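Long-range contact in enterocine A immunity protein (Enterococcus faecium, PDB 2BL8), which protects the bacterium that makes it against enterocin A, a pediocin-like bacteriocin: residues Ala5-Ile16 with Tyr72-Ile83. Numbering follows the deposited sequence.
Sequences AKQIVHELYNDI and YQEELIRNLSEI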
loop_
_atom_site.group_PDB
_atom_site.type_symbol
_atom_site.label_atom_id
_atom_site.label_comp_id
_atom_site.label_asym_id
_atom_site.label_seq_id
_atom_site.Cartn_x
_atom_site.Cartn_y
_atom_site.Cartn_z
ATOM N N ALA A 5 -2.911 6.630 -7.953
ATOM C CA ALA A 5 -1.888 6.015 -7.105
ATOM C C ALA A 5 -1.038 7.016 -6.323
ATOM O O ALA A 5 -0.870 6.875 -5.108
ATOM C CB ALA A 5 -0.987 5.114 -7.943
ATOM N N LYS A 6 -0.494 8.017 -7.009
ATOM C CA LYS A 6 0.327 9.018 -6.328
ATOM C C LYS A 6 -0.441 9.653 -5.177
ATOM O O LYS A 6 0.111 9.887 -4.100
ATOM C CB LYS A 6 0.750 10.138 -7.280
ATOM C CG LYS A 6 1.672 9.741 -8.409
ATOM C CD LYS A 6 1.998 10.975 -9.237
ATOM C CE LYS A 6 2.699 10.626 -10.533
ATOM N NZ LYS A 6 2.955 11.843 -11.363
ATOM N N GLN A 7 -1.712 9.945 -5.415
ATOM C CA GLN A 7 -2.550 10.574 -4.407
ATOM C C GLN A 7 -2.715 9.700 -3.173
ATOM O O GLN A 7 -2.575 10.173 -2.046
ATOM C CB GLN A 7 -3.926 10.902 -4.992
ATOM C CG GLN A 7 -4.778 11.797 -4.107
ATOM C CD GLN A 7 -6.118 12.126 -4.736
ATOM O OE1 GLN A 7 -6.198 12.417 -5.931
ATOM N NE2 GLN A 7 -7.176 12.090 -3.935
ATOM N N ILE A 8 -3.010 8.423 -3.389
ATOM C CA ILE A 8 -3.191 7.512 -2.267
ATOM C C ILE A 8 -1.900 7.330 -1.474
ATOM O O ILE A 8 -1.916 7.352 -0.246
ATOM C CB ILE A 8 -3.698 6.142 -2.742
ATOM C CG1 ILE A 8 -5.031 6.305 -3.485
ATOM C CG2 ILE A 8 -3.861 5.214 -1.550
ATOM C CD1 ILE A 8 -6.132 6.923 -2.664
ATOM N N VAL A 9 -0.780 7.168 -2.173
ATOM C CA VAL A 9 0.507 7.001 -1.506
ATOM C C VAL A 9 0.833 8.253 -0.705
ATOM O O VAL A 9 1.269 8.169 0.443
ATOM C CB VAL A 9 1.641 6.746 -2.523
ATOM C CG1 VAL A 9 2.995 6.827 -1.835
ATOM C CG2 VAL A 9 1.465 5.377 -3.157
ATOM N N HIS A 10 0.622 9.413 -1.322
ATOM C CA HIS A 10 0.887 10.690 -0.669
ATOM C C HIS A 10 0.014 10.817 0.576
ATOM O O HIS A 10 0.490 11.214 1.637
ATOM C CB HIS A 10 0.599 11.842 -1.640
ATOM C CG HIS A 10 1.157 13.161 -1.202
ATOM N ND1 HIS A 10 1.245 14.246 -2.049
ATOM C CD2 HIS A 10 1.656 13.573 -0.013
ATOM C CE1 HIS A 10 1.778 15.267 -1.402
ATOM N NE2 HIS A 10 2.037 14.885 -0.163
ATOM N N GLU A 11 -1.261 10.462 0.450
ATOM C CA GLU A 11 -2.180 10.549 1.581
ATOM C C GLU A 11 -1.826 9.576 2.702
ATOM O O GLU A 11 -1.917 9.921 3.880
ATOM C CB GLU A 11 -3.617 10.314 1.110
ATOM C CG GLU A 11 -4.114 11.372 0.133
ATOM C CD GLU A 11 -5.505 11.086 -0.403
ATOM O OE1 GLU A 11 -5.869 9.897 -0.530
ATOM O OE2 GLU A 11 -6.232 12.052 -0.716
ATOM N N LEU A 12 -1.417 8.366 2.339
ATOM C CA LEU A 12 -1.054 7.368 3.339
ATOM C C LEU A 12 0.214 7.827 4.062
ATOM O O LEU A 12 0.318 7.716 5.285
ATOM C CB LEU A 12 -0.832 6.004 2.670
ATOM C CG LEU A 12 -0.555 4.795 3.570
ATOM C CD1 LEU A 12 -1.710 4.593 4.544
ATOM C CD2 LEU A 12 -0.370 3.555 2.705
ATOM N N TYR A 13 1.165 8.361 3.302
ATOM C CA TYR A 13 2.420 8.841 3.873
ATOM C C TYR A 13 2.149 9.947 4.887
ATOM O O TYR A 13 2.625 9.895 6.021
ATOM C CB TYR A 13 3.336 9.391 2.776
ATOM C CG TYR A 13 4.669 9.886 3.301
ATOM C CD1 TYR A 13 5.815 9.102 3.198
ATOM C CD2 TYR A 13 4.772 11.119 3.947
ATOM C CE1 TYR A 13 7.033 9.528 3.727
ATOM C CE2 TYR A 13 5.982 11.553 4.482
ATOM C CZ TYR A 13 7.109 10.750 4.368
ATOM O OH TYR A 13 8.310 11.171 4.896
ATOM N N ASN A 14 1.390 10.953 4.463
ATOM C CA ASN A 14 1.071 12.086 5.323
ATOM C C ASN A 14 0.299 11.697 6.570
ATOM O O ASN A 14 0.561 12.219 7.653
ATOM C CB ASN A 14 0.290 13.141 4.536
ATOM C CG ASN A 14 1.188 13.993 3.662
ATOM O OD1 ASN A 14 2.343 13.646 3.414
ATOM N ND2 ASN A 14 0.660 15.113 3.184
ATOM N N ASP A 15 -0.651 10.778 6.432
ATOM C CA ASP A 15 -1.441 10.364 7.586
ATOM C C ASP A 15 -0.573 9.672 8.634
ATOM O O ASP A 15 -0.726 9.902 9.834
ATOM C CB ASP A 15 -2.567 9.420 7.162
ATOM C CG ASP A 15 -3.619 9.266 8.239
ATOM O OD1 ASP A 15 -4.367 10.237 8.468
ATOM O OD2 ASP A 15 -3.687 8.188 8.867
ATOM N N ILE A 16 0.336 8.822 8.174
ATOM C CA ILE A 16 1.228 8.096 9.071
ATOM C C ILE A 16 2.299 9.014 9.652
ATOM O O ILE A 16 2.613 8.944 10.846
ATOM C CB ILE A 16 1.924 6.922 8.328
ATOM C CG1 ILE A 16 0.903 5.828 8.009
ATOM C CG2 ILE A 16 3.057 6.354 9.185
ATOM C CD1 ILE A 16 1.456 4.701 7.145
ATOM N N TYR A 72 -8.888 3.888 8.703
ATOM C CA TYR A 72 -8.749 4.753 7.537
ATOM C C TYR A 72 -7.516 4.391 6.706
ATOM O O TYR A 72 -7.581 4.349 5.477
ATOM C CB TYR A 72 -8.677 6.214 7.992
ATOM C CG TYR A 72 -8.341 7.197 6.893
ATOM C CD1 TYR A 72 -9.105 7.264 5.726
ATOM C CD2 TYR A 72 -7.253 8.060 7.020
ATOM C CE1 TYR A 72 -8.788 8.166 4.711
ATOM C CE2 TYR A 72 -6.932 8.964 6.014
ATOM C CZ TYR A 72 -7.699 9.011 4.867
ATOM O OH TYR A 72 -7.368 9.902 3.874
ATOM N N GLN A 73 -6.396 4.134 7.376
ATOM C CA GLN A 73 -5.170 3.756 6.677
ATOM C C GLN A 73 -5.378 2.433 5.935
ATOM O O GLN A 73 -4.893 2.263 4.816
ATOM C CB GLN A 73 -4.006 3.646 7.668
ATOM C CG GLN A 73 -3.573 4.996 8.231
ATOM C CD GLN A 73 -2.588 4.879 9.378
ATOM O OE1 GLN A 73 -2.366 3.795 9.914
ATOM N NE2 GLN A 73 -2.001 6.005 9.769
ATOM N N GLU A 74 -6.111 1.507 6.556
ATOM C CA GLU A 74 -6.405 0.210 5.948
ATOM C C GLU A 74 -7.224 0.416 4.688
ATOM O O GLU A 74 -7.042 -0.286 3.687
ATOM C CB GLU A 74 -7.188 -0.679 6.919
ATOM C CG GLU A 74 -6.368 -1.220 8.072
ATOM C CD GLU A 74 -7.216 -1.924 9.122
ATOM O OE1 GLU A 74 -8.440 -2.075 8.912
ATOM O OE2 GLU A 74 -6.652 -2.326 10.160
ATOM N N GLU A 75 -8.134 1.383 4.748
ATOM C CA GLU A 75 -8.983 1.717 3.618
ATOM C C GLU A 75 -8.155 2.309 2.479
ATOM O O GLU A 75 -8.399 2.010 1.309
ATOM C CB GLU A 75 -10.088 2.673 4.080
ATOM C CG GLU A 75 -11.139 1.940 4.914
ATOM C CD GLU A 75 -11.882 2.824 5.891
ATOM O OE1 GLU A 75 -11.821 4.065 5.764
ATOM O OE2 GLU A 75 -12.542 2.262 6.793
ATOM N N LEU A 76 -7.170 3.135 2.814
ATOM C CA LEU A 76 -6.307 3.702 1.787
ATOM C C LEU A 76 -5.499 2.582 1.128
ATOM O O LEU A 76 -5.343 2.559 -0.090
ATOM C CB LEU A 76 -5.354 4.738 2.382
ATOM C CG LEU A 76 -6.008 6.042 2.844
ATOM C CD1 LEU A 76 -4.956 6.929 3.502
ATOM C CD2 LEU A 76 -6.653 6.743 1.654
ATOM N N ILE A 77 -4.992 1.648 1.926
ATOM C CA ILE A 77 -4.208 0.552 1.357
ATOM C C ILE A 77 -5.089 -0.276 0.421
ATOM O O ILE A 77 -4.644 -0.712 -0.638
ATOM C CB ILE A 77 -3.597 -0.340 2.464
ATOM C CG1 ILE A 77 -2.621 0.488 3.310
ATOM C CG2 ILE A 77 -2.846 -1.508 1.836
ATOM C CD1 ILE A 77 -2.108 -0.232 4.552
ATOM N N ARG A 78 -6.344 -0.474 0.809
ATOM C CA ARG A 78 -7.292 -1.229 -0.012
ATOM C C ARG A 78 -7.506 -0.530 -1.353
ATOM O O ARG A 78 -7.498 -1.167 -2.409
ATOM C CB ARG A 78 -8.632 -1.346 0.719
ATOM C CG ARG A 78 -9.730 -2.041 -0.065
ATOM C CD ARG A 78 -11.042 -2.013 0.709
ATOM N NE ARG A 78 -11.590 -0.662 0.800
ATOM C CZ ARG A 78 -12.538 -0.292 1.657
ATOM N NH1 ARG A 78 -13.047 -1.172 2.510
ATOM N NH2 ARG A 78 -12.982 0.958 1.661
ATOM N N ASN A 79 -7.699 0.785 -1.306
ATOM C CA ASN A 79 -7.918 1.562 -2.516
ATOM C C ASN A 79 -6.693 1.537 -3.426
ATOM O O ASN A 79 -6.830 1.484 -4.651
ATOM C CB ASN A 79 -8.301 3.001 -2.151
ATOM C CG ASN A 79 -9.671 3.088 -1.496
ATOM O OD1 ASN A 79 -10.098 4.156 -1.057
ATOM N ND2 ASN A 79 -10.371 1.958 -1.436
ATOM N N LEU A 80 -5.500 1.554 -2.836
ATOM C CA LEU A 80 -4.274 1.516 -3.628
ATOM C C LEU A 80 -4.206 0.217 -4.433
ATOM O O LEU A 80 -3.904 0.224 -5.625
ATOM C CB LEU A 80 -3.042 1.647 -2.726
ATOM C CG LEU A 80 -1.705 1.785 -3.464
ATOM C CD1 LEU A 80 -1.722 3.021 -4.350
ATOM C CD2 LEU A 80 -0.571 1.866 -2.455
ATOM N N SER A 81 -4.500 -0.904 -3.786
ATOM C CA SER A 81 -4.468 -2.169 -4.492
ATOM C C SER A 81 -5.532 -2.203 -5.589
ATOM O O SER A 81 -5.311 -2.778 -6.658
ATOM C CB SER A 81 -4.698 -3.327 -3.530
ATOM O OG SER A 81 -4.574 -4.550 -4.224
ATOM N N GLU A 82 -6.686 -1.595 -5.326
ATOM C CA GLU A 82 -7.757 -1.575 -6.324
ATOM C C GLU A 82 -7.278 -0.873 -7.591
ATOM O O GLU A 82 -7.612 -1.286 -8.708
ATOM C CB GLU A 82 -8.997 -0.873 -5.766
ATOM C CG GLU A 82 -9.615 -1.590 -4.578
ATOM C CD GLU A 82 -10.872 -0.911 -4.067
ATOM O OE1 GLU A 82 -10.826 0.306 -3.795
ATOM O OE2 GLU A 82 -11.905 -1.598 -3.932
ATOM N N ILE A 83 -6.492 0.184 -7.419
ATOM C CA ILE A 83 -5.952 0.912 -8.564
ATOM C C ILE A 83 -4.995 0.010 -9.329
ATOM O O ILE A 83 -4.994 -0.008 -10.560
ATOM C CB ILE A 83 -5.198 2.179 -8.109
ATOM C CG1 ILE A 83 -6.196 3.194 -7.553
ATOM C CG2 ILE A 83 -4.403 2.768 -9.275
ATOM C CD1 ILE A 83 -5.555 4.457 -7.017
#
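Ile8, Leu12, Leu76 and Leu80 interleave between two nearly antiparallel helices, Ala5-Ile16 and Tyr72-Ile83, whose axes come within 9.6 Å at an angle of 160°. The CB of Ile8 is directed toward the partner helix. Ile8 CG2, placed anti to the backbone N, meets both Leu76 O (3.4 Å) and Leu80 CB (3.8 Å), while CG1 on the other branch meets Ile83 CD1. The same CD1 methyl lies 3.5 Å from Ala5 N, and so closes the end of the interface at the start of the first helix. Leu80, with CG anti to its own N (chi1 -173°), swings its methyls inward: CD1 rests by Ala5 and Ile8, and CD2 touches Val9 CG2. One turn after Ile8, Leu12 spreads its branches, CD1 over Gln73 CB and CD2 against Ile77 CG1 at 3.9 Å. Leu76 CD1 packs on the backbone of Leu12.

Polar contact is confined to the far end. Gln73 NE2 donates to Asp15 OD2 (2.9 Å), a bent bond of 144° that arrives on the anti side of the carboxylate, whose plane stands almost perpendicular to the amide. Gln73 OE1 accepts from Thr70 N, so both ends of the amide are engaged and its flip is fixed. Asp15 OD1 lies at the edge of the Tyr72 ring, 3.8 Å from CE2.

Leu80 and Ile77 also reach helix 48-64, and Ala5 and Ile16 reach helix 25-38, joining this pair to the rest of the four-helix bundle. Cohesion is thus mainly apolar, with one amide-carboxylate bond tying the two helices together beside Ile16.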